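Aminotransferase class-III (Sphaerobacter thermophilus DSM 20745, PDB 6K8H) is a class-III aminotransferase, also called an omega-transaminase, with the fold of the pyridoxal-phosphate-dependent aminotransferases and two copies of the chain in its assembly. Local coordinates at residues B[132-137]-B[275-280]; B[110-115]-B[119-124]; B[161-166]-B[194-199]; B[138-143]-B[310-315]; B[102-107]-B[318-323]. One frame throughout, in Å; residues are numbered along the deposited sequence.

Contact 1 (B[132-137]-B[275-280]); sequences MMAIKA and PDLTAM
Ala-134 is the first residue of helix segment 132-137 to meet the strand, and it presents backbone as well as side chain. Its carbonyl O lies 3.6 Å from Leu-277 CD1, its CA 4.0 Å from that methyl, and its CB 4.2 Å from it, so a single methyl rests against a patch of helix surface. The leucine reaches this far because its chain is extended past CG (chi2 175°), which carries CD1 outward from the strand. Lys-136, next along, turns off the sheet instead: its NZ is claimed by Glu-162 and by the carbonyl of Ser-157, both of the second subunit. One helical turn after Ala-134, Ala-137 again faces the strand and adds a second contact to the same methyl, with CB 4.1 Å from Leu-277 CD1. Small residues at both positions are consistent with the close approach of the backbones, the CA atoms of Ala-134 and Ala-279 being 6.7 Å apart. Around the same leucine stand Ile-253 of the adjoining strand and Val-299 and Met-300 of helix 297-300, which add to its apolar surroundings. The first residues of helix 127-142, and Lys-282 right after strand 277-281, belong to the (5-hydroxy-4,6-dimethylpyridin-3-yl)methyl dihydrogen phosphate pocket. The example illustrates apolar packing of a helix on the central mixed sheet, as in the alpha/beta fold of these aminotransferases.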
# COMPACT_ATOMS: atom_id res chain seq x y z
N MET B 132 -6.32 -0.71 7.17
CA MET B 132 -6.15 0.60 7.79
C MET B 132 -7.34 1.50 7.48
O MET B 132 -7.90 2.14 8.37
CB MET B 132 -4.86 1.25 7.30
CG MET B 132 -4.71 2.69 7.77
SD MET B 132 -3.11 3.39 7.31
CE MET B 132 -3.43 3.99 5.64
N MET B 133 -7.77 1.54 6.21
CA MET B 133 -8.83 2.47 5.84
C MET B 133 -10.17 2.01 6.39
O MET B 133 -11.04 2.85 6.66
CB MET B 133 -8.90 2.64 4.32
CG MET B 133 -7.70 3.37 3.71
SD MET B 133 -7.15 4.87 4.57
CE MET B 133 -8.68 5.82 4.56
N ALA B 134 -10.35 0.71 6.60
CA ALA B 134 -11.56 0.23 7.28
C ALA B 134 -11.59 0.71 8.72
O ALA B 134 -12.62 1.20 9.21
CB ALA B 134 -11.64 -1.30 7.23
N ILE B 135 -10.46 0.59 9.41
CA ILE B 135 -10.36 1.08 10.78
C ILE B 135 -10.64 2.57 10.84
O ILE B 135 -11.37 3.06 11.72
CB ILE B 135 -8.98 0.74 11.37
CG1 ILE B 135 -8.95 -0.76 11.70
CG2 ILE B 135 -8.69 1.63 12.59
CD1 ILE B 135 -7.54 -1.33 11.82
N LYS B 136 -10.05 3.32 9.90
CA LYS B 136 -10.23 4.79 9.85
C LYS B 136 -11.69 5.14 9.55
O LYS B 136 -12.22 6.06 10.17
CB LYS B 136 -9.23 5.39 8.86
CG LYS B 136 -7.79 5.37 9.36
CD LYS B 136 -6.75 5.65 8.30
CE LYS B 136 -7.02 6.90 7.49
NZ LYS B 136 -6.26 8.06 7.99
N ALA B 137 -12.33 4.39 8.66
CA ALA B 137 -13.73 4.65 8.36
C ALA B 137 -14.58 4.44 9.60
O ALA B 137 -15.49 5.24 9.88
CB ALA B 137 -14.22 3.75 7.22
N PRO B 275 -21.15 -8.39 7.73
CA PRO B 275 -20.36 -7.37 8.42
C PRO B 275 -20.76 -5.98 7.94
O PRO B 275 -21.46 -5.81 6.94
CB PRO B 275 -18.91 -7.69 8.04
CG PRO B 275 -19.03 -8.42 6.71
CD PRO B 275 -20.35 -9.15 6.75
N ASP B 276 -20.29 -4.97 8.68
CA ASP B 276 -20.51 -3.60 8.25
C ASP B 276 -19.50 -3.20 7.19
O ASP B 276 -19.84 -2.48 6.24
CB ASP B 276 -20.45 -2.67 9.47
CG ASP B 276 -21.48 -3.06 10.52
OD1 ASP B 276 -22.70 -3.01 10.21
OD2 ASP B 276 -21.08 -3.43 11.64
N LEU B 277 -18.25 -3.64 7.36
CA LEU B 277 -17.20 -3.43 6.38
C LEU B 277 -16.46 -4.73 6.14
O LEU B 277 -16.43 -5.62 7.00
CB LEU B 277 -16.18 -2.36 6.82
CG LEU B 277 -16.69 -0.93 7.01
CD1 LEU B 277 -15.59 -0.05 7.56
CD2 LEU B 277 -17.25 -0.34 5.72
N THR B 278 -15.84 -4.82 4.97
CA THR B 278 -14.95 -5.91 4.59
C THR B 278 -13.69 -5.32 3.97
O THR B 278 -13.77 -4.45 3.10
CB THR B 278 -15.62 -6.87 3.61
OG1 THR B 278 -16.86 -7.35 4.15
CG2 THR B 278 -14.72 -8.06 3.36
N ALA B 279 -12.53 -5.79 4.44
CA ALA B 279 -11.24 -5.54 3.82
C ALA B 279 -10.90 -6.72 2.91
O ALA B 279 -11.15 -7.87 3.26
CB ALA B 279 -10.14 -5.35 4.87
N MET B 280 -10.38 -6.40 1.72
CA MET B 280 -10.07 -7.39 0.69
C MET B 280 -8.76 -7.01 0.04
O MET B 280 -8.27 -5.88 0.17
CB MET B 280 -11.18 -7.44 -0.38
CG MET B 280 -12.57 -7.70 0.17
SD MET B 280 -13.89 -7.17 -0.95
CE MET B 280 -14.10 -5.46 -0.44

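Contact 2 (B[110-115]-B[119-124]); sequences LLTERV and QQVRFT
Thr-112 meets the strand through its methyl because its first torsion (chi1 55°) sets CG2 anti to the carbonyl carbon and leaves OG1 between the backbone N and the carbonyl carbon, where it donates to Ala-108 O. CG2 thus lies 3.5 Å from Gln-119 O. It also touches Val-121 CG1 at 4.0 Å; that branch stands beside its own backbone N (chi1 -51°). A second meeting point lies farther along the strand. Leu-111 and Phe-123 approach from opposite directions, and Leu-111 CD1 comes obliquely to the ring, 4.0 Å from Phe-123 CE1. Helix and strand run roughly antiparallel, their short axes 8.5 Å apart at closest and at 140°. The CB of Gln-119 is directed away, and its OE1 accepts from Ala-297 N, while Gln-119 and Gln-120 together face Gly-295 in a classic beta bulge. The dimer also takes part here: Phe-123 N bonds to Thr-35 OG1 of the second subunit. What results is helix 102-114 and strand 120-124 joined by a short connection and packed on each other, the strand being one of the two outermost within the chain in the central sheet of the aminotransferase fold.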
# COMPACT_ATOMS: atom_id res chain seq x y z
N LEU B 110 -18.65 -5.60 -10.24
CA LEU B 110 -18.54 -7.04 -10.01
C LEU B 110 -18.53 -7.38 -8.52
O LEU B 110 -19.27 -8.27 -8.06
CB LEU B 110 -17.29 -7.60 -10.70
CG LEU B 110 -17.08 -9.12 -10.59
CD1 LEU B 110 -16.35 -9.66 -11.84
CD2 LEU B 110 -16.31 -9.50 -9.32
N LEU B 111 -17.67 -6.70 -7.74
CA LEU B 111 -17.57 -7.01 -6.31
C LEU B 111 -18.89 -6.78 -5.59
O LEU B 111 -19.29 -7.59 -4.75
CB LEU B 111 -16.46 -6.18 -5.64
CG LEU B 111 -15.02 -6.59 -5.99
CD1 LEU B 111 -14.01 -5.63 -5.32
CD2 LEU B 111 -14.75 -8.02 -5.58
N THR B 112 -19.57 -5.67 -5.87
CA THR B 112 -20.83 -5.43 -5.17
C THR B 112 -21.92 -6.38 -5.64
O THR B 112 -22.81 -6.72 -4.86
CB THR B 112 -21.29 -3.96 -5.32
OG1 THR B 112 -21.38 -3.61 -6.70
CG2 THR B 112 -20.35 -3.01 -4.60
N GLU B 113 -21.86 -6.85 -6.89
CA GLU B 113 -22.85 -7.82 -7.34
C GLU B 113 -22.67 -9.16 -6.63
O GLU B 113 -23.65 -9.83 -6.30
CB GLU B 113 -22.77 -8.01 -8.86
CG GLU B 113 -23.61 -7.02 -9.67
CD GLU B 113 -23.04 -6.73 -11.06
OE1 GLU B 113 -22.40 -7.63 -11.67
OE2 GLU B 113 -23.25 -5.60 -11.56
N ARG B 114 -21.42 -9.54 -6.36
CA ARG B 114 -21.16 -10.88 -5.84
C ARG B 114 -21.33 -10.98 -4.32
O ARG B 114 -21.80 -12.01 -3.83
CB ARG B 114 -19.76 -11.33 -6.22
CG ARG B 114 -19.58 -11.59 -7.69
CD ARG B 114 -18.33 -12.40 -7.95
NE ARG B 114 -18.17 -12.66 -9.36
CZ ARG B 114 -17.26 -13.47 -9.87
NH1 ARG B 114 -16.41 -14.09 -9.05
NH2 ARG B 114 -17.19 -13.66 -11.18
N VAL B 115 -20.91 -9.98 -3.56
CA VAL B 115 -20.89 -10.03 -2.09
C VAL B 115 -22.04 -9.25 -1.55
O VAL B 115 -22.11 -8.01 -1.75
CB VAL B 115 -19.56 -9.52 -1.52
CG1 VAL B 115 -19.55 -9.72 -0.01
CG2 VAL B 115 -18.35 -10.18 -2.18
N GLN B 119 -22.22 -2.86 -0.62
CA GLN B 119 -23.02 -1.89 -1.36
C GLN B 119 -22.14 -0.89 -2.09
O GLN B 119 -22.45 -0.51 -3.23
CB GLN B 119 -23.96 -1.14 -0.40
CG GLN B 119 -24.75 -2.03 0.54
CD GLN B 119 -25.85 -1.27 1.26
OE1 GLN B 119 -25.60 -0.24 1.90
NE2 GLN B 119 -27.09 -1.75 1.12
N GLN B 120 -21.04 -0.46 -1.46
CA GLN B 120 -20.06 0.39 -2.12
C GLN B 120 -18.66 -0.05 -1.71
O GLN B 120 -18.46 -0.63 -0.63
CB GLN B 120 -20.24 1.88 -1.75
CG GLN B 120 -21.58 2.47 -2.21
CD GLN B 120 -21.81 3.87 -1.67
OE1 GLN B 120 -21.26 4.24 -0.63
NE2 GLN B 120 -22.62 4.64 -2.37
N VAL B 121 -17.68 0.23 -2.58
CA VAL B 121 -16.28 -0.11 -2.32
C VAL B 121 -15.39 1.07 -2.67
O VAL B 121 -15.80 2.00 -3.37
CB VAL B 121 -15.81 -1.38 -3.10
CG1 VAL B 121 -16.76 -2.54 -2.88
CG2 VAL B 121 -15.66 -1.07 -4.58
N ARG B 122 -14.17 1.03 -2.14
CA ARG B 122 -13.03 1.86 -2.53
C ARG B 122 -11.80 0.97 -2.63
O ARG B 122 -11.63 0.05 -1.82
CB ARG B 122 -12.77 2.98 -1.52
CG ARG B 122 -13.79 4.11 -1.52
CD ARG B 122 -13.46 5.14 -0.46
NE ARG B 122 -12.44 6.11 -0.88
CZ ARG B 122 -12.70 7.27 -1.49
NH1 ARG B 122 -13.94 7.60 -1.78
NH2 ARG B 122 -11.72 8.11 -1.80
N PHE B 123 -10.93 1.26 -3.60
CA PHE B 123 -9.72 0.47 -3.82
C PHE B 123 -8.51 1.15 -3.18
O PHE B 123 -8.41 2.38 -3.14
CB PHE B 123 -9.49 0.25 -5.31
CG PHE B 123 -10.60 -0.49 -5.98
CD1 PHE B 123 -10.68 -1.87 -5.89
CD2 PHE B 123 -11.60 0.19 -6.65
CE1 PHE B 123 -11.72 -2.56 -6.47
CE2 PHE B 123 -12.66 -0.50 -7.24
CZ PHE B 123 -12.71 -1.87 -7.14
N THR B 124 -7.60 0.32 -2.67
CA THR B 124 -6.34 0.74 -2.09
C THR B 124 -5.22 -0.02 -2.79
O THR B 124 -5.48 -0.74 -3.76
CB THR B 124 -6.32 0.46 -0.59
OG1 THR B 124 -6.32 -0.96 -0.40
CG2 THR B 124 -7.55 1.07 0.11

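Contact 3 (B[161-166]-B[194-199]); sequences AEVSTQ and VVVLPF
Ser-164 OG is held by two hydrogen bonds, with Val-178 O and Thr-180 N, and it still forms part of the packing surface: Val-196 CG2 lies 3.5 Å from it. The serine's CB joins in, 3.9 Å from Val-196 CG1, so that both methyls of the valine bear on a short polar side chain. Beside this pair the contact is purely apolar. Val-163 and Val-194 reach toward each other tip to tip, and CG2 of Val-163 meets CG2 of Val-194 at 3.9 Å. The other branch of Val-163, CG1, anti to the backbone N (chi1 163°), serves both strand valines, touching Val-194 CG1 at 4.0 Å and Val-196 CG2 at 4.2 Å. Both contacting residues of the loop sit at the corners of a type II turn from Glu-162 to Thr-165, with Ser-164 at the position of positive phi. The turn is closed twice over on one acceptor: Glu-162 O takes Thr-165 N at 3.0 Å and Thr-165 OG1 at 2.6 Å, both from the same face of the carbonyl plane. Lys-149 of the neighbouring strand 146-150 adds bonds from NZ to the carbonyls of Ala-161 and Val-163. The chemistry therefore divides its labour: Ser-164 OG, Glu-162 O and these two carbonyls bond to partners outside strand 194-197, and what meets that strand is mostly hydrocarbon, which is consistent with a contact resting mainly on van der Waals packing.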
# COMPACT_ATOMS: atom_id res chain seq x y z
N ALA B 161 -3.61 -2.56 13.73
CA ALA B 161 -4.08 -3.87 13.30
C ALA B 161 -3.11 -4.99 13.64
O ALA B 161 -3.53 -6.16 13.70
CB ALA B 161 -4.34 -3.85 11.79
N GLU B 162 -1.85 -4.68 13.89
CA GLU B 162 -0.87 -5.73 14.11
C GLU B 162 -0.61 -6.04 15.59
O GLU B 162 0.12 -6.99 15.89
CB GLU B 162 0.45 -5.37 13.41
CG GLU B 162 1.18 -4.23 14.05
CD GLU B 162 2.51 -3.94 13.39
OE1 GLU B 162 2.82 -4.57 12.35
OE2 GLU B 162 3.24 -3.07 13.90
N VAL B 163 -1.23 -5.30 16.52
CA VAL B 163 -1.04 -5.59 17.95
C VAL B 163 -1.44 -7.04 18.22
O VAL B 163 -2.47 -7.51 17.75
CB VAL B 163 -1.86 -4.61 18.81
CG1 VAL B 163 -2.02 -5.14 20.23
CG2 VAL B 163 -1.21 -3.24 18.83
N SER B 164 -0.58 -7.76 18.95
CA SER B 164 -0.82 -9.16 19.31
C SER B 164 -0.92 -10.08 18.09
O SER B 164 -1.61 -11.10 18.13
CB SER B 164 -2.07 -9.32 20.19
OG SER B 164 -1.88 -8.72 21.46
N THR B 165 -0.25 -9.74 16.98
CA THR B 165 -0.21 -10.68 15.85
C THR B 165 0.40 -12.01 16.30
O THR B 165 -0.06 -13.08 15.89
CB THR B 165 0.60 -10.10 14.69
OG1 THR B 165 -0.07 -8.96 14.15
CG2 THR B 165 0.76 -11.15 13.59
N GLN B 166 1.42 -11.95 17.14
CA GLN B 166 1.91 -13.11 17.86
C GLN B 166 1.44 -12.99 19.30
O GLN B 166 1.80 -12.03 20.00
CB GLN B 166 3.44 -13.20 17.78
CG GLN B 166 4.05 -14.00 18.90
CD GLN B 166 5.37 -14.62 18.53
OE1 GLN B 166 5.78 -14.58 17.36
NE2 GLN B 166 6.05 -15.20 19.51
N VAL B 194 -5.89 -0.87 21.73
CA VAL B 194 -6.36 -2.09 21.06
C VAL B 194 -6.85 -3.07 22.11
O VAL B 194 -6.12 -3.40 23.05
CB VAL B 194 -5.27 -2.72 20.17
CG1 VAL B 194 -5.80 -3.98 19.49
CG2 VAL B 194 -4.80 -1.72 19.13
N VAL B 195 -8.11 -3.49 21.98
CA VAL B 195 -8.71 -4.50 22.85
C VAL B 195 -8.54 -5.86 22.17
O VAL B 195 -9.08 -6.08 21.08
CB VAL B 195 -10.20 -4.20 23.11
CG1 VAL B 195 -10.85 -5.32 23.95
CG2 VAL B 195 -10.39 -2.85 23.79
N VAL B 196 -7.82 -6.77 22.82
CA VAL B 196 -7.48 -8.08 22.24
C VAL B 196 -8.44 -9.13 22.78
O VAL B 196 -8.46 -9.40 23.99
CB VAL B 196 -6.02 -8.46 22.52
CG1 VAL B 196 -5.66 -9.72 21.75
CG2 VAL B 196 -5.07 -7.32 22.11
N LEU B 197 -9.21 -9.75 21.89
CA LEU B 197 -10.28 -10.70 22.14
C LEU B 197 -9.82 -12.13 21.88
O LEU B 197 -8.87 -12.36 21.13
CB LEU B 197 -11.50 -10.39 21.26
CG LEU B 197 -11.97 -8.93 21.18
CD1 LEU B 197 -12.95 -8.76 20.04
CD2 LEU B 197 -12.59 -8.51 22.49
N PRO B 198 -10.48 -13.11 22.50
CA PRO B 198 -10.14 -14.52 22.22
C PRO B 198 -10.96 -15.13 21.09
O PRO B 198 -12.19 -15.24 21.19
CB PRO B 198 -10.45 -15.22 23.56
CG PRO B 198 -11.53 -14.37 24.19
CD PRO B 198 -11.35 -12.95 23.67
N PHE B 199 -10.29 -15.56 20.00
CA PHE B 199 -11.01 -16.09 18.85
C PHE B 199 -11.77 -17.36 19.25
O PHE B 199 -11.25 -18.21 19.98
CB PHE B 199 -10.04 -16.37 17.70
CG PHE B 199 -10.70 -16.61 16.36
CD1 PHE B 199 -11.14 -15.55 15.57
CD2 PHE B 199 -10.88 -17.90 15.88
CE1 PHE B 199 -11.73 -15.76 14.33
CE2 PHE B 199 -11.48 -18.12 14.64
CZ PHE B 199 -11.91 -17.04 13.87

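Contact 4 (B[138-143]-B[310-315]); sequences ARAYTG and PRAPHG
Ala-140 directs its methyl at that of Ala-312, which it meets from the side, CB to CB at 4.0 Å; the CA atoms of Ala-140 and Ala-312 are 6.2 Å apart. The same Ala-140 CB also faces the root of Arg-311, whose CB is 4.4 Å away. From there the arginine chain carries its guanidinium to the neighbourhood of Tyr-141. The guanidinium and the phenol ring are turned obliquely to one another, with Arg-311 NH1 4.4 Å from Tyr-141 CD1, a loose touch at the rim. CG of Tyr-141 is anti to the backbone N (chi1 -178°), the setting in which CD1 comes near NH1. Each polar end is directed to another partner: the tyrosine OH bonds to Glu-298 OE2, and Arg-311 NH2 has a weak bond to Ser-301 OG. Near the end of the helix, Thr-142 N and OG1 both reach Ala-138 O, from opposite faces of its plane and each at 2.9 Å. The loop has a backbone bond of Ala-312 with Val-302, and beyond it lies the second subunit, where Thr-183 packs on Ala-312. Chemically, then, helix and loop meet through a small apolar core flanked by a loose arginine-tyrosine contact whose polar ends are bonded to other residues, and bonds to residues outside the pair, such as Val-302, probably contribute to ordering the loop.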
# COMPACT_ATOMS: atom_id res chain seq x y z
N ALA B 138 -14.30 3.38 10.36
CA ALA B 138 -15.07 3.10 11.57
C ALA B 138 -14.88 4.19 12.61
O ALA B 138 -15.83 4.58 13.29
CB ALA B 138 -14.68 1.74 12.14
N ARG B 139 -13.65 4.68 12.77
CA ARG B 139 -13.43 5.80 13.67
C ARG B 139 -14.23 7.02 13.23
O ARG B 139 -14.84 7.71 14.06
CB ARG B 139 -11.95 6.15 13.77
CG ARG B 139 -11.09 5.11 14.52
CD ARG B 139 -9.89 5.77 15.21
NE ARG B 139 -8.79 4.84 15.47
CZ ARG B 139 -7.73 4.68 14.68
NH1 ARG B 139 -7.62 5.39 13.57
NH2 ARG B 139 -6.78 3.81 15.00
N ALA B 140 -14.22 7.33 11.92
CA ALA B 140 -14.94 8.52 11.45
C ALA B 140 -16.44 8.35 11.58
O ALA B 140 -17.16 9.34 11.79
CB ALA B 140 -14.59 8.81 9.98
N TYR B 141 -16.93 7.13 11.39
CA TYR B 141 -18.36 6.89 11.43
C TYR B 141 -18.88 6.94 12.86
O TYR B 141 -19.88 7.61 13.14
CB TYR B 141 -18.66 5.52 10.80
CG TYR B 141 -20.13 5.23 10.77
CD1 TYR B 141 -20.96 5.85 9.84
CD2 TYR B 141 -20.70 4.37 11.69
CE1 TYR B 141 -22.34 5.61 9.83
CE2 TYR B 141 -22.05 4.12 11.69
CZ TYR B 141 -22.87 4.74 10.76
OH TYR B 141 -24.21 4.46 10.79
N THR B 142 -18.19 6.27 13.78
CA THR B 142 -18.63 6.19 15.16
C THR B 142 -18.08 7.31 16.03
O THR B 142 -18.67 7.59 17.07
CB THR B 142 -18.21 4.85 15.78
OG1 THR B 142 -16.79 4.85 15.97
CG2 THR B 142 -18.63 3.67 14.89
N GLY B 143 -16.96 7.92 15.64
CA GLY B 143 -16.30 8.92 16.44
C GLY B 143 -15.42 8.39 17.55
O GLY B 143 -14.81 9.19 18.27
N PRO B 310 -15.12 15.16 2.74
CA PRO B 310 -15.40 13.84 3.32
C PRO B 310 -14.95 13.82 4.77
O PRO B 310 -13.94 14.43 5.14
CB PRO B 310 -14.58 12.88 2.46
CG PRO B 310 -13.42 13.73 1.99
CD PRO B 310 -13.97 15.13 1.81
N ARG B 311 -15.70 13.10 5.61
CA ARG B 311 -15.33 12.95 7.04
C ARG B 311 -13.98 12.23 7.11
O ARG B 311 -13.18 12.57 7.99
CB ARG B 311 -16.41 12.17 7.79
CG ARG B 311 -17.68 12.95 8.06
CD ARG B 311 -18.80 12.07 8.60
NE ARG B 311 -19.54 11.45 7.53
CZ ARG B 311 -20.48 10.53 7.67
NH1 ARG B 311 -20.81 10.10 8.88
NH2 ARG B 311 -21.08 10.05 6.60
N ALA B 312 -13.75 11.27 6.20
CA ALA B 312 -12.51 10.50 6.14
C ALA B 312 -11.87 10.68 4.78
O ALA B 312 -12.27 10.01 3.81
CB ALA B 312 -12.78 9.01 6.41
N PRO B 313 -10.86 11.56 4.65
CA PRO B 313 -10.16 11.74 3.38
C PRO B 313 -9.47 10.43 3.00
O PRO B 313 -9.00 9.75 3.88
CB PRO B 313 -9.12 12.82 3.68
CG PRO B 313 -9.64 13.52 4.92
CD PRO B 313 -10.38 12.45 5.70
N HIS B 314 -9.49 10.08 1.72
CA HIS B 314 -8.80 8.85 1.27
C HIS B 314 -8.16 9.04 -0.11
O HIS B 314 -8.81 8.74 -1.10
CB HIS B 314 -9.70 7.61 1.35
CG HIS B 314 -9.06 6.41 0.74
ND1 HIS B 314 -9.72 5.57 -0.11
CD2 HIS B 314 -7.80 5.93 0.84
CE1 HIS B 314 -8.91 4.61 -0.50
NE2 HIS B 314 -7.72 4.81 0.07
N GLY B 315 -6.92 9.51 -0.11
CA GLY B 315 -6.11 9.66 -1.33
C GLY B 315 -5.35 8.38 -1.64
O GLY B 315 -5.57 7.37 -0.96

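Contact 5 (B[102-107]-B[318-323]); sequences EHEIAL and FNANPV
Ala-320 and Pro-322 are the residues that segment 318-323 lays against Glu-104 and His-103, and the turn opening at Phe-318 sets them up. Phe-318 O accepts two bonds from one residue, Asn-321 N and, almost straight at 168°, Asn-321 ND2; the latter, 3.1 Å long, lies in the carbonyl plane. Asn-319 takes the first corner of this type II turn and Ala-320 the second, with positive phi. From there Ala-320 CB packs 3.7 Å from Glu-104 CB. In the glutamate, CG lies between the backbone N and the carbonyl carbon (chi1 70°) and the chain runs on extended, with OE1 3.8 Å from Ala-320 CB. A water bridges the two segments, 2.7 Å from Glu-104 OE1 and 2.6 Å from Ala-320 O. The CB of Asn-321 is directed away from helix 102-114; its OD1 accepts from Thr-324 N, and the ND2 bond probably restrains the amide. Pro-322 crosses His-103 at about a right angle, its CB 3.7 Å from His-103 CD2 and oblique to the ring. The whole is a type II turn leading into an asparagine N-cap, with proline in the first turn of helix 322-334, docked against the early part of helix 102-114.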
# COMPACT_ATOMS: atom_id res chain seq x y z
N GLU B 102 -13.36 4.24 -16.13
CA GLU B 102 -14.46 3.28 -16.13
C GLU B 102 -14.03 1.94 -15.53
O GLU B 102 -14.89 1.18 -15.05
CB GLU B 102 -14.97 3.10 -17.55
CG GLU B 102 -16.18 2.17 -17.70
CD GLU B 102 -16.71 2.14 -19.13
OE1 GLU B 102 -16.21 2.94 -19.96
OE2 GLU B 102 -17.63 1.35 -19.41
N HIS B 103 -12.73 1.62 -15.55
CA HIS B 103 -12.28 0.31 -15.08
C HIS B 103 -12.57 0.11 -13.59
O HIS B 103 -12.95 -0.99 -13.16
CB HIS B 103 -10.78 0.15 -15.36
CG HIS B 103 -10.40 0.42 -16.79
ND1 HIS B 103 -10.66 -0.47 -17.81
CD2 HIS B 103 -9.78 1.48 -17.36
CE1 HIS B 103 -10.22 0.03 -18.95
NE2 HIS B 103 -9.68 1.21 -18.71
N GLU B 104 -12.42 1.18 -12.81
CA GLU B 104 -12.71 1.12 -11.35
C GLU B 104 -14.21 0.82 -11.18
O GLU B 104 -14.55 0.04 -10.31
CB GLU B 104 -12.28 2.41 -10.65
CG GLU B 104 -13.11 3.63 -10.97
CD GLU B 104 -12.53 4.95 -10.49
OE1 GLU B 104 -11.33 5.18 -10.72
OE2 GLU B 104 -13.27 5.73 -9.88
N ILE B 105 -15.05 1.42 -12.02
CA ILE B 105 -16.48 1.16 -11.94
C ILE B 105 -16.78 -0.29 -12.25
O ILE B 105 -17.62 -0.92 -11.61
CB ILE B 105 -17.26 2.09 -12.89
CG1 ILE B 105 -16.91 3.55 -12.59
CG2 ILE B 105 -18.77 1.83 -12.74
CD1 ILE B 105 -17.53 4.53 -13.56
N ALA B 106 -16.11 -0.84 -13.28
CA ALA B 106 -16.39 -2.22 -13.68
C ALA B 106 -16.06 -3.20 -12.55
O ALA B 106 -16.87 -4.09 -12.22
CB ALA B 106 -15.59 -2.56 -14.94
N LEU B 107 -14.88 -3.04 -11.93
CA LEU B 107 -14.52 -3.95 -10.84
C LEU B 107 -15.43 -3.75 -9.62
O LEU B 107 -15.81 -4.74 -8.96
CB LEU B 107 -13.05 -3.80 -10.45
CG LEU B 107 -12.56 -4.89 -9.49
CD1 LEU B 107 -12.97 -6.29 -9.97
CD2 LEU B 107 -11.04 -4.84 -9.27
N PHE B 318 -1.87 5.41 -6.66
CA PHE B 318 -2.15 4.23 -7.51
C PHE B 318 -3.50 3.58 -7.20
O PHE B 318 -3.77 2.51 -7.76
CB PHE B 318 -0.95 3.28 -7.52
CG PHE B 318 0.23 3.92 -8.21
CD1 PHE B 318 0.22 4.10 -9.58
CD2 PHE B 318 1.30 4.41 -7.49
CE1 PHE B 318 1.28 4.71 -10.23
CE2 PHE B 318 2.37 5.01 -8.14
CZ PHE B 318 2.35 5.16 -9.50
N ASN B 319 -4.33 4.24 -6.38
CA ASN B 319 -5.65 3.64 -6.09
C ASN B 319 -6.41 3.48 -7.42
O ASN B 319 -6.47 4.44 -8.18
CB ASN B 319 -6.53 4.55 -5.23
CG ASN B 319 -6.01 4.79 -3.83
OD1 ASN B 319 -4.95 4.31 -3.47
ND2 ASN B 319 -6.78 5.51 -3.03
N ALA B 320 -6.94 2.28 -7.64
CA ALA B 320 -7.80 2.01 -8.80
C ALA B 320 -7.08 2.29 -10.12
O ALA B 320 -7.70 2.64 -11.12
CB ALA B 320 -9.11 2.80 -8.73
N ASN B 321 -5.76 2.10 -10.15
CA ASN B 321 -5.05 2.24 -11.42
C ASN B 321 -5.61 1.21 -12.41
O ASN B 321 -6.05 0.13 -12.01
CB ASN B 321 -3.55 2.06 -11.22
CG ASN B 321 -3.16 0.62 -10.97
OD1 ASN B 321 -2.97 -0.15 -11.91
ND2 ASN B 321 -3.04 0.25 -9.70
N PRO B 322 -5.66 1.56 -13.69
CA PRO B 322 -6.35 0.67 -14.65
C PRO B 322 -5.70 -0.69 -14.83
O PRO B 322 -6.39 -1.65 -15.16
CB PRO B 322 -6.33 1.49 -15.95
CG PRO B 322 -6.26 2.92 -15.49
CD PRO B 322 -5.38 2.89 -14.26
N VAL B 323 -4.39 -0.82 -14.63
CA VAL B 323 -3.81 -2.15 -14.77
C VAL B 323 -4.37 -3.09 -13.71
O VAL B 323 -4.87 -4.18 -14.03
CB VAL B 323 -2.28 -2.09 -14.73
CG1 VAL B 323 -1.72 -3.49 -14.72
CG2 VAL B 323 -1.78 -1.32 -15.95
O HOH W 1 -9.33 4.32 -12.33

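How the contacts relate
Contacts 1, 2 and 3 all reach the seven-stranded mixed sheet: contacts 2 and 3 at its two outermost strands, their centres 27 Å apart, and contact 1 at strand 277-281 within it. Helix 127-142 serves contacts 1 and 4, with centres 11 Å apart, while helix 102-114 serves contacts 2 and 5, 12 Å apart. Along the chain contact 5 encloses all the others, contacts 1 and 4 interlace, and contact 3 is nested inside both. His-314 of contact 4 joins the groups, its ND1 making a probable hydrogen bond with Arg-122 NE of contact 2 at 2.9 Å. Contacts 1 to 3 thus gather on one sheet, contacts 4 and 5 share helices with contacts 1 and 2, and every contact has residues touching the second subunit.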